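Local coordinates for protein pyridoxine 4-oxidase (Mesorhizobium loti, PDB 4HA6) that oxidises pyridoxine to pyridoxal with molecular oxygen as acceptor, using FAD as cofactor, as a member of the GMC oxidoreductase family, at residues D3-G8 with R27-E32; R287-H292 with C448-M453; S263-H268 with I280-I285. All coordinates share one frame; numbering follows the deposited sequence. Where two conformers were deposited one is given.

Read together, the three contacts show how a flavoenzyme joins pieces of chain near and far in sequence, at increasing distance from its cofactor. Contact 1 is itself part of the FAD pocket and holds the adenosine end. Contact 2 lies deeper, its centre about 24 Å from that of contact 1, and the side chain of Cys448 comes within about 7 Å of FAD. Contact 3 is more peripheral: the Ile285 side chain is about 13 Å from FAD, and the centres of contacts 1 and 3 are about 23 Å apart. Contacts 2 and 3, with centres about 15 Å apart, touch directly through a salt bridge, in which Arg452 NH2 lies 2.8 Å from Asp284 OD2.

Contact 1: D3-G8 with R27-E32. With FAD (flavin-adenine dinucleotide), chain B.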
loop_
_atom_site.group_PDB
_atom_site.type_symbol
_atom_site.label_atom_id
_atom_site.label_comp_id
_atom_site.label_asym_id
_atom_site.label_seq_id
_atom_site.Cartn_x
_atom_site.Cartn_y
_atom_site.Cartn_z
ATOM N N ASP A 3 3.563 14.031 25.561
ATOM C CA ASP A 3 2.159 14.120 25.186
ATOM C C ASP A 3 1.730 12.977 24.264
ATOM O O ASP A 3 0.763 12.273 24.558
ATOM C CB ASP A 3 1.851 15.475 24.542
ATOM C CG ASP A 3 1.531 16.550 25.564
ATOM O OD1 ASP A 3 2.158 17.631 25.493
ATOM O OD2 ASP A 3 0.646 16.322 26.424
ATOM N N ILE A 4 2.430 12.801 23.144
ATOM C CA ILE A 4 2.052 11.769 22.171
ATOM C C ILE A 4 3.255 10.978 21.704
ATOM O O ILE A 4 4.271 11.557 21.326
ATOM C CB ILE A 4 1.467 12.362 20.880
ATOM C CG1 ILE A 4 0.649 13.612 21.160
ATOM C CG2 ILE A 4 0.645 11.311 20.114
ATOM C CD1 ILE A 4 0.756 14.616 20.044
ATOM N N VAL A 5 3.122 9.659 21.676
ATOM C CA VAL A 5 4.154 8.812 21.093
ATOM C C VAL A 5 3.632 8.153 19.818
ATOM O O VAL A 5 2.566 7.532 19.826
ATOM C CB VAL A 5 4.632 7.736 22.081
ATOM C CG1 VAL A 5 5.403 6.659 21.345
ATOM C CG2 VAL A 5 5.501 8.365 23.157
ATOM N N ILE A 6 4.381 8.298 18.726
ATOM C CA ILE A 6 4.048 7.647 17.456
ATOM C C ILE A 6 4.965 6.447 17.234
ATOM O O ILE A 6 6.206 6.582 17.229
ATOM C CB ILE A 6 4.168 8.634 16.256
ATOM C CG1 ILE A 6 3.309 9.883 16.497
ATOM C CG2 ILE A 6 3.785 7.972 14.948
ATOM C CD1 ILE A 6 3.649 11.040 15.560
ATOM N N VAL A 7 4.360 5.274 17.050
ATOM C CA VAL A 7 5.128 4.046 16.873
ATOM C C VAL A 7 5.212 3.700 15.389
ATOM O O VAL A 7 4.213 3.316 14.773
ATOM C CB VAL A 7 4.502 2.866 17.640
ATOM C CG1 VAL A 7 5.312 1.583 17.409
ATOM C CG2 VAL A 7 4.398 3.188 19.133
ATOM N N GLY A 8 6.403 3.833 14.813
ATOM C CA GLY A 8 6.594 3.559 13.401
ATOM C C GLY A 8 6.706 4.828 12.576
ATOM O O GLY A 8 5.722 5.571 12.446
ATOM N N ARG A 27 4.059 17.708 22.838
ATOM C CA ARG A 27 5.367 17.072 22.819
ATOM C C ARG A 27 5.231 15.733 22.105
ATOM O O ARG A 27 4.501 14.850 22.558
ATOM C CB ARG A 27 5.867 16.854 24.242
ATOM C CG ARG A 27 7.224 17.469 24.528
ATOM C CD ARG A 27 7.468 17.548 26.030
ATOM N NE ARG A 27 8.631 18.372 26.349
ATOM C CZ ARG A 27 8.831 18.962 27.524
ATOM N NH1 ARG A 27 7.942 18.824 28.499
ATOM N NH2 ARG A 27 9.918 19.697 27.725
ATOM N N VAL A 28 5.957 15.574 21.005
ATOM C CA VAL A 28 5.789 14.420 20.135
ATOM C C VAL A 28 7.071 13.602 20.040
ATOM O O VAL A 28 8.144 14.143 19.754
ATOM C CB VAL A 28 5.379 14.870 18.718
ATOM C CG1 VAL A 28 5.270 13.664 17.763
ATOM C CG2 VAL A 28 4.069 15.658 18.781
ATOM N N LEU A 29 6.960 12.303 20.301
ATOM C CA LEU A 29 8.084 11.381 20.130
ATOM C C LEU A 29 7.771 10.381 19.011
ATOM O O LEU A 29 6.715 9.734 19.018
ATOM C CB LEU A 29 8.379 10.642 21.440
ATOM C CG LEU A 29 9.298 9.420 21.375
ATOM C CD1 LEU A 29 10.709 9.843 20.973
ATOM C CD2 LEU A 29 9.296 8.683 22.725
ATOM N N LEU A 30 8.687 10.257 18.053
ATOM C CA LEU A 30 8.538 9.282 16.973
ATOM C C LEU A 30 9.521 8.132 17.183
ATOM O O LEU A 30 10.727 8.365 17.314
ATOM C CB LEU A 30 8.781 9.955 15.611
ATOM C CG LEU A 30 8.714 9.058 14.375
ATOM C CD1 LEU A 30 7.376 8.345 14.316
ATOM C CD2 LEU A 30 8.973 9.842 13.094
ATOM N N ILE A 31 9.014 6.898 17.234
ATOM C CA ILE A 31 9.882 5.726 17.461
ATOM C C ILE A 31 9.922 4.826 16.227
ATOM O O ILE A 31 8.904 4.228 15.859
ATOM C CB ILE A 31 9.435 4.895 18.690
ATOM C CG1 ILE A 31 9.282 5.794 19.919
ATOM C CG2 ILE A 31 10.412 3.744 18.968
ATOM C CD1 ILE A 31 8.825 5.050 21.166
ATOM N N GLU A 32 11.094 4.742 15.594
ATOM C CA GLU A 32 11.261 3.980 14.354
ATOM C C GLU A 32 12.228 2.815 14.527
ATOM O O GLU A 32 13.333 2.984 15.043
ATOM C CB GLU A 32 11.750 4.894 13.210
ATOM C CG GLU A 32 12.268 4.150 11.977
ATOM C CD GLU A 32 11.239 3.205 11.370
ATOM O OE1 GLU A 32 10.020 3.516 11.454
ATOM O OE2 GLU A 32 11.646 2.153 10.807
HETATM P PA FAD B . 4.831 1.683 6.497
HETATM O O1A FAD B . 5.064 2.858 5.557
HETATM O O2A FAD B . 5.282 0.316 6.067
HETATM O O5B FAD B . 5.529 2.065 7.906
HETATM C C5B FAD B . 5.743 1.150 8.976
HETATM C C4B FAD B . 6.945 1.698 9.734
HETATM O O4B FAD B . 6.923 1.317 11.114
HETATM C C3B FAD B . 8.244 1.158 9.151
HETATM O O3B FAD B . 9.135 2.279 9.030
HETATM C C2B FAD B . 8.747 0.154 10.185
HETATM O O2B FAD B . 10.184 0.082 10.198
HETATM C C1B FAD B . 8.175 0.709 11.487
HETATM N N9A FAD B . 7.879 -0.309 12.539
HETATM C C8A FAD B . 7.278 -1.506 12.362
HETATM N N7A FAD B . 7.154 -2.155 13.552
HETATM C C5A FAD B . 7.677 -1.368 14.521
HETATM C C6A FAD B . 7.858 -1.452 15.994
HETATM N N6A FAD B . 7.433 -2.549 16.699
HETATM N N1A FAD B . 8.456 -0.397 16.618
HETATM C C2A FAD B . 8.868 0.694 15.939
HETATM N N3A FAD B . 8.724 0.826 14.601
HETATM C C4A FAD B . 8.148 -0.151 13.845
HETATM N N1 FAD B . 1.756 2.277 -2.705
HETATM C C2 FAD B . 1.344 3.145 -3.648
HETATM O O2 FAD B . 0.310 3.816 -3.428
HETATM N N3 FAD B . 1.983 3.296 -4.823
HETATM C C4 FAD B . 3.093 2.603 -5.130
HETATM O O4 FAD B . 3.672 2.745 -6.239
HETATM C C4X FAD B . 3.609 1.628 -4.142
HETATM N N5 FAD B . 4.706 0.880 -4.375
HETATM C C5X FAD B . 5.168 0.008 -3.443
HETATM C C6 FAD B . 6.308 -0.753 -3.691
HETATM C C7 FAD B . 6.786 -1.642 -2.732
HETATM C C7M FAD B . 8.024 -2.456 -3.015
HETATM C C8 FAD B . 6.075 -1.780 -1.430
HETATM C C8M FAD B . 6.591 -2.747 -0.399
HETATM C C9 FAD B . 4.934 -1.022 -1.170
HETATM C C9A FAD B . 4.459 -0.140 -2.141
HETATM N N10 FAD B . 3.307 0.626 -1.893
HETATM C C10 FAD B . 2.858 1.517 -2.878
HETATM C "C1'" FAD B . 2.586 0.486 -0.621
HETATM C "C2'" FAD B . 2.814 1.656 0.322
HETATM O "O2'" FAD B . 4.211 1.984 0.374
HETATM C "C3'" FAD B . 2.312 1.220 1.700
HETATM O "O3'" FAD B . 0.969 0.730 1.560
HETATM C "C4'" FAD B . 2.351 2.365 2.697
HETATM O "O4'" FAD B . 3.700 2.861 2.755
HETATM C "C5'" FAD B . 1.870 1.920 4.082
HETATM O "O5'" FAD B . 2.329 2.872 5.039
HETATM P P FAD B . 2.106 2.595 6.600
HETATM O O1P FAD B . 2.311 3.876 7.398
HETATM O O2P FAD B . 0.832 1.798 6.794
HETATM O O3P FAD B . 3.290 1.563 6.925
#
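Ile6 reaches two residues, Val28 and Leu30, because its CG1 stands anti to the carbonyl carbon (chi1 -55°) and leads CD1 back to Val28 CG1, 3.8 Å away, while its CG2, anti to the backbone N, leans forward on Leu30 CD1. A second set of torsions governs the polar end. In Glu32, CG is anti to the backbone N and the chain then bends at chi2 (57°), which curls the carboxylate back beside Gly8. There it receives both ribose hydroxyls of FAD: O2B donates to Glu32 OE2 at 2.6 Å and O3B to Glu32 OE1 at 2.9 Å. Amides of Gly9 and Gly34 also donate to OE1 and OE2, so each oxygen is gripped twice and the carboxylate is held in place. Gly8, with no side chain, lets its CA approach FAD O4B to 3.2 Å.

Between these ends the strands run parallel, 18° apart in direction. Backbone bonds pass from Ile4 N to Arg27 O, Leu29 N to Ile4 O, Ile6 N to Leu29 O and Ile31 N to Ile6 O. Gly8 N closes the series on Ile31 O at 2.7 Å. Just before the strands begin, Asp3 OD1 accepts Arg27 N through its anti lone pair at 3.3 Å. On the Val5 face, Val5 CG2 lies alongside Leu29 CD2 and its CG1 meets Ile31 CD1.

This is the first beta-alpha-beta unit of a Rossmann-type FAD-binding fold, with a glycine-rich turn beginning at Gly8 and an acidic residue, Glu32, just after the second strand. Helix 11-20 covers the face of Ile4, Ile6, Val28 and Leu30 through Leu16, Ala17 and Leu20; strand 227-235 packs on the opposite face through Leu231 and Val233, and strand 246-249 pairs with the other edge of strand 4-7.

Contact 2: R287-H292 with C448-M453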
loop_
_atom_site.group_PDB
_atom_site.type_symbol
_atom_site.label_atom_id
_atom_site.label_comp_id
_atom_site.label_asym_id
_atom_site.label_seq_id
_atom_site.Cartn_x
_atom_site.Cartn_y
_atom_site.Cartn_z
ATOM N N ARG A 287 -7.148 -10.085 11.542
ATOM C CA ARG A 287 -8.063 -10.625 10.536
ATOM C C ARG A 287 -8.395 -9.550 9.488
ATOM O O ARG A 287 -7.896 -8.425 9.581
ATOM C CB ARG A 287 -9.332 -11.166 11.212
ATOM C CG ARG A 287 -9.052 -12.334 12.169
ATOM C CD ARG A 287 -10.308 -13.176 12.441
ATOM N NE ARG A 287 -10.805 -13.797 11.214
ATOM C CZ ARG A 287 -10.255 -14.865 10.636
ATOM N NH1 ARG A 287 -9.182 -15.446 11.169
ATOM N NH2 ARG A 287 -10.776 -15.350 9.514
ATOM N N ASN A 288 -9.222 -9.893 8.489
ATOM C CA ASN A 288 -9.586 -8.937 7.420
ATOM C C ASN A 288 -8.368 -8.541 6.568
ATOM O O ASN A 288 -8.399 -7.518 5.870
ATOM C CB ASN A 288 -10.292 -7.681 8.018
ATOM C CG ASN A 288 -10.838 -6.688 6.950
ATOM O OD1 ASN A 288 -10.462 -5.486 6.913
ATOM N ND2 ASN A 288 -11.736 -7.179 6.104
ATOM N N LEU A 289 -7.293 -9.334 6.617
ATOM C CA LEU A 289 -6.088 -9.010 5.834
ATOM C C LEU A 289 -6.375 -9.050 4.337
ATOM O O LEU A 289 -6.859 -10.067 3.817
ATOM C CB LEU A 289 -4.922 -9.957 6.143
ATOM C CG LEU A 289 -3.733 -9.870 5.153
ATOM C CD1 LEU A 289 -3.013 -8.554 5.317
ATOM C CD2 LEU A 289 -2.725 -11.035 5.287
ATOM N N GLN A 290 -6.063 -7.952 3.648
ATOM C CA GLN A 290 -6.233 -7.876 2.189
ATOM C C GLN A 290 -4.938 -7.467 1.498
ATOM O O GLN A 290 -4.092 -6.815 2.099
ATOM C CB GLN A 290 -7.316 -6.852 1.842
ATOM C CG GLN A 290 -8.693 -7.229 2.357
ATOM C CD GLN A 290 -9.591 -6.021 2.479
ATOM O OE1 GLN A 290 -9.978 -5.421 1.470
ATOM N NE2 GLN A 290 -9.886 -5.624 3.718
ATOM N N ASP A 291 -4.813 -7.807 0.218
ATOM C CA ASP A 291 -3.674 -7.378 -0.588
ATOM C C ASP A 291 -4.098 -7.444 -2.053
ATOM O O ASP A 291 -5.094 -8.103 -2.386
ATOM C CB ASP A 291 -2.459 -8.273 -0.325
ATOM C CG ASP A 291 -1.227 -7.889 -1.160
ATOM O OD1 ASP A 291 -1.036 -6.681 -1.471
ATOM O OD2 ASP A 291 -0.435 -8.810 -1.492
ATOM N N HIS A 292 -3.381 -6.731 -2.920
ATOM C CA HIS A 292 -3.639 -6.811 -4.365
ATOM C C HIS A 292 -2.661 -7.817 -4.951
ATOM O O HIS A 292 -1.544 -7.954 -4.448
ATOM C CB HIS A 292 -3.412 -5.459 -5.052
ATOM C CG HIS A 292 -4.564 -4.504 -4.961
ATOM N ND1 HIS A 292 -4.414 -3.205 -4.526
ATOM C CD2 HIS A 292 -5.870 -4.642 -5.292
ATOM C CE1 HIS A 292 -5.584 -2.587 -4.570
ATOM N NE2 HIS A 292 -6.483 -3.440 -5.031
ATOM N N CYS A 448 -3.196 -4.530 3.999
ATOM C CA CYS A 448 -4.031 -3.617 4.778
ATOM C C CYS A 448 -5.152 -4.387 5.482
ATOM O O CYS A 448 -5.359 -5.571 5.207
ATOM C CB CYS A 448 -4.628 -2.535 3.863
ATOM S SG CYS A 448 -5.998 -3.110 2.758
ATOM N N GLY A 449 -5.845 -3.726 6.414
ATOM C CA GLY A 449 -7.105 -4.238 6.949
ATOM C C GLY A 449 -7.082 -4.982 8.281
ATOM O O GLY A 449 -8.128 -5.374 8.799
ATOM N N THR A 450 -5.893 -5.161 8.846
ATOM C CA THR A 450 -5.695 -6.068 9.978
ATOM C C THR A 450 -6.069 -5.467 11.331
ATOM O O THR A 450 -6.023 -6.154 12.357
ATOM C CB THR A 450 -4.228 -6.532 10.035
ATOM O OG1 THR A 450 -3.362 -5.389 9.882
ATOM C CG2 THR A 450 -3.965 -7.519 8.909
ATOM N N CYS A 451 -6.395 -4.177 11.342
ATOM C CA CYS A 451 -6.943 -3.545 12.533
ATOM C C CYS A 451 -8.169 -2.772 12.058
ATOM O O CYS A 451 -8.230 -1.552 12.192
ATOM C CB CYS A 451 -5.923 -2.607 13.174
ATOM S SG CYS A 451 -4.430 -3.443 13.899
ATOM N N ARG A 452 -9.144 -3.488 11.490
ATOM C CA ARG A 452 -10.190 -2.803 10.710
ATOM C C ARG A 452 -11.008 -1.787 11.501
ATOM O O ARG A 452 -11.430 -2.024 12.655
ATOM C CB ARG A 452 -11.115 -3.785 9.970
ATOM C CG ARG A 452 -12.100 -4.486 10.862
ATOM C CD ARG A 452 -13.063 -5.413 10.110
ATOM N NE ARG A 452 -13.835 -6.136 11.115
ATOM C CZ ARG A 452 -14.936 -5.656 11.687
ATOM N NH1 ARG A 452 -15.408 -4.472 11.320
ATOM N NH2 ARG A 452 -15.573 -6.364 12.613
ATOM N N MET A 453 -11.191 -0.637 10.878
ATOM C CA MET A 453 -12.107 0.370 11.374
ATOM C C MET A 453 -13.527 -0.093 11.084
ATOM O O MET A 453 -13.812 -0.568 9.975
ATOM C CB MET A 453 -11.823 1.694 10.662
ATOM C CG MET A 453 -12.857 2.766 10.914
ATOM S SD MET A 453 -12.480 4.323 10.069
ATOM C CE MET A 453 -12.531 3.805 8.345
HETATM O O HOH W 1 -9.273 -6.494 11.401
#
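Gln290 and Cys448 are joined by two backbone hydrogen bonds, Gln290 N to Cys448 O at 2.9 Å and Cys448 N to Gln290 O at 3.1 Å. They form one isolated antiparallel bridge, a hydrogen-bonded pair linking two loops. Weaker CA-H...O contacts extend it: Thr450 CA points almost straight at Arg287 O (3.2 Å), and Leu289 CA faces Cys448 O. Water 1 accepts a hydrogen bond from Arg452 N and also lies 3.0 Å from Arg287 O.

Among the side-chain bonds, the Gln290 amide is gripped at both ends. Its NE2 donates to the backbone O of Asn288 at 3.2 Å, with that oxygen in the amide plane, and to Pro482 O, while OE1 accepts Leu484 N. Thr450 OG1 donates to Ala253 O. In this GMC oxidoreductase both segments lead to the substrate side: segment 448-453 closely follows His444, His445 and His446 of the pyridoxamine pocket, and just past Gln290, Asp291 and His292 both hydrogen-bond His446.

Apolar contact is slight. Thr450 CG2, anti to the carbonyl carbon, lies beside Leu289 CB at 3.8 Å, and Gln290 CB approaches Cys448 SG. As ionic contacts, Arg452 NH2 forms salt bridges with Asp456 and Asp284.

Contact 3: S263-H268 with I280-I285; sequences SGIGPH and IDMPDI
Ile265 divides its branches between three partners in segment 280-285. With CG1 anti to the carbonyl carbon (chi1 -59°), that branch and CD1 run alongside Ile280 CD1, 4.0 Å from CG1. CG2, anti to the backbone N, points the other way and meets Ile285 CD1 at 3.6 Å and Met282 SD at 3.8 Å. The Ile285 side chain crosses that of Ile265, its CD1 resting on the Ile265 carbonyl. Leu223 of strand 217-224 backs Ile265 and Ile280, while helix 252-262 packs against Ile285.

Pro267 CG lies near the carbonyl oxygens of Pro283 and Ile285, and its CD near Met282 O. Asp281 has CG fully anti to its backbone N (chi1 180°), which carries the carboxylate across the strand pair to the start of helix 268-273. There Asp281 OD1 accepts His268 N at 3.0 Å, approached from well above the carboxylate plane.

Behind these side chains stands a short parallel pair, strands 265-266 and 280-281, with helix 268-273 between them in sequence. Ile280 N bonds to Gly264 O, Gly266 N to Ile280 O at 3.0 Å, and Met282 N more weakly to Gly266 O. Gly264 closes the preceding helix in a Schellman motif.

The contact thus pairs a largely buried apolar side with a polar one, and the Asp281 carboxylate, bonded to the first amide of helix 268-273, would be expected to interact favourably with its dipole.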
loop_
_atom_site.group_PDB
_atom_site.type_symbol
_atom_site.label_atom_id
_atom_site.label_comp_id
_atom_site.label_asym_id
_atom_site.label_seq_id
_atom_site.Cartn_x
_atom_site.Cartn_y
_atom_site.Cartn_z
ATOM N N SER A 263 1.365 -7.524 23.078
ATOM C CA SER A 263 0.958 -6.792 24.272
ATOM C C SER A 263 -0.230 -7.456 24.945
ATOM O O SER A 263 -0.754 -6.943 25.935
ATOM C CB SER A 263 0.602 -5.346 23.933
ATOM O OG SER A 263 1.674 -4.686 23.286
ATOM N N GLY A 264 -0.654 -8.599 24.408
ATOM C CA GLY A 264 -1.754 -9.338 25.000
ATOM C C GLY A 264 -3.092 -8.780 24.567
ATOM O O GLY A 264 -4.108 -9.004 25.228
ATOM N N ILE A 265 -3.098 -8.049 23.452
ATOM C CA ILE A 265 -4.346 -7.516 22.907
ATOM C C ILE A 265 -4.616 -8.183 21.565
ATOM O O ILE A 265 -3.840 -8.013 20.611
ATOM C CB ILE A 265 -4.261 -5.985 22.727
ATOM C CG1 ILE A 265 -3.974 -5.291 24.068
ATOM C CG2 ILE A 265 -5.534 -5.444 22.132
ATOM C CD1 ILE A 265 -3.813 -3.772 23.935
ATOM N N GLY A 266 -5.702 -8.951 21.480
ATOM C CA GLY A 266 -5.946 -9.778 20.305
ATOM C C GLY A 266 -6.726 -11.051 20.599
ATOM O O GLY A 266 -7.248 -11.222 21.698
ATOM N N PRO A 267 -6.820 -11.947 19.607
ATOM C CA PRO A 267 -7.578 -13.195 19.743
ATOM C C PRO A 267 -7.019 -14.060 20.872
ATOM O O PRO A 267 -5.843 -14.413 20.826
ATOM C CB PRO A 267 -7.362 -13.888 18.388
ATOM C CG PRO A 267 -6.924 -12.787 17.441
ATOM C CD PRO A 267 -6.123 -11.861 18.309
ATOM N N HIS A 268 -7.845 -14.377 21.864
ATOM C CA HIS A 268 -7.403 -15.082 23.075
ATOM C C HIS A 268 -6.739 -16.381 22.659
ATOM O O HIS A 268 -5.691 -16.753 23.194
ATOM C CB HIS A 268 -8.625 -15.360 23.969
ATOM C CG HIS A 268 -8.300 -15.901 25.335
ATOM N ND1 HIS A 268 -9.280 -16.143 26.279
ATOM C CD2 HIS A 268 -7.128 -16.251 25.912
ATOM C CE1 HIS A 268 -8.720 -16.618 27.379
ATOM N NE2 HIS A 268 -7.416 -16.698 27.185
ATOM N N ILE A 280 -6.731 -8.343 26.630
ATOM C CA ILE A 280 -7.966 -7.899 25.997
ATOM C C ILE A 280 -8.285 -8.787 24.807
ATOM O O ILE A 280 -7.537 -8.811 23.824
ATOM C CB ILE A 280 -7.880 -6.445 25.504
ATOM C CG1 ILE A 280 -7.418 -5.502 26.622
ATOM C CG2 ILE A 280 -9.227 -5.994 24.989
ATOM C CD1 ILE A 280 -7.158 -4.081 26.114
ATOM N N ASP A 281 -9.397 -9.512 24.877
ATOM C CA ASP A 281 -9.721 -10.435 23.789
ATOM C C ASP A 281 -10.389 -9.679 22.630
ATOM O O ASP A 281 -11.561 -9.316 22.704
ATOM C CB ASP A 281 -10.598 -11.583 24.306
ATOM C CG ASP A 281 -10.968 -12.575 23.215
ATOM O OD1 ASP A 281 -10.277 -12.614 22.174
ATOM O OD2 ASP A 281 -11.946 -13.331 23.395
ATOM N N MET A 282 -9.637 -9.431 21.564
ATOM C CA MET A 282 -10.206 -8.760 20.398
ATOM C C MET A 282 -10.030 -9.700 19.209
ATOM O O MET A 282 -8.933 -9.805 18.636
ATOM C CB MET A 282 -9.526 -7.411 20.147
ATOM C CG MET A 282 -9.583 -6.436 21.329
ATOM S SD MET A 282 -9.097 -4.737 20.888
ATOM C CE MET A 282 -10.456 -4.286 19.794
ATOM N N PRO A 283 -11.097 -10.438 18.876
ATOM C CA PRO A 283 -11.017 -11.505 17.867
ATOM C C PRO A 283 -10.615 -11.008 16.478
ATOM O O PRO A 283 -10.088 -11.797 15.712
ATOM C CB PRO A 283 -12.437 -12.066 17.841
ATOM C CG PRO A 283 -12.927 -11.853 19.271
ATOM C CD PRO A 283 -12.328 -10.523 19.686
ATOM N N ASP A 284 -10.837 -9.740 16.161
ATOM C CA ASP A 284 -10.608 -9.284 14.788
ATOM C C ASP A 284 -9.219 -8.696 14.522
ATOM O O ASP A 284 -8.924 -8.294 13.389
ATOM C CB ASP A 284 -11.709 -8.310 14.349
ATOM C CG ASP A 284 -12.936 -9.023 13.806
ATOM O OD1 ASP A 284 -13.080 -10.243 14.057
ATOM O OD2 ASP A 284 -13.753 -8.360 13.131
ATOM N N ILE A 285 -8.370 -8.645 15.552
ATOM C CA ILE A 285 -7.000 -8.174 15.358
ATOM C C ILE A 285 -6.216 -9.172 14.526
ATOM O O ILE A 285 -6.121 -10.359 14.877
ATOM C CB ILE A 285 -6.267 -7.901 16.695
ATOM C CG1 ILE A 285 -6.773 -6.587 17.301
ATOM C CG2 ILE A 285 -4.745 -7.802 16.464
ATOM C CD1 ILE A 285 -6.262 -6.298 18.704
#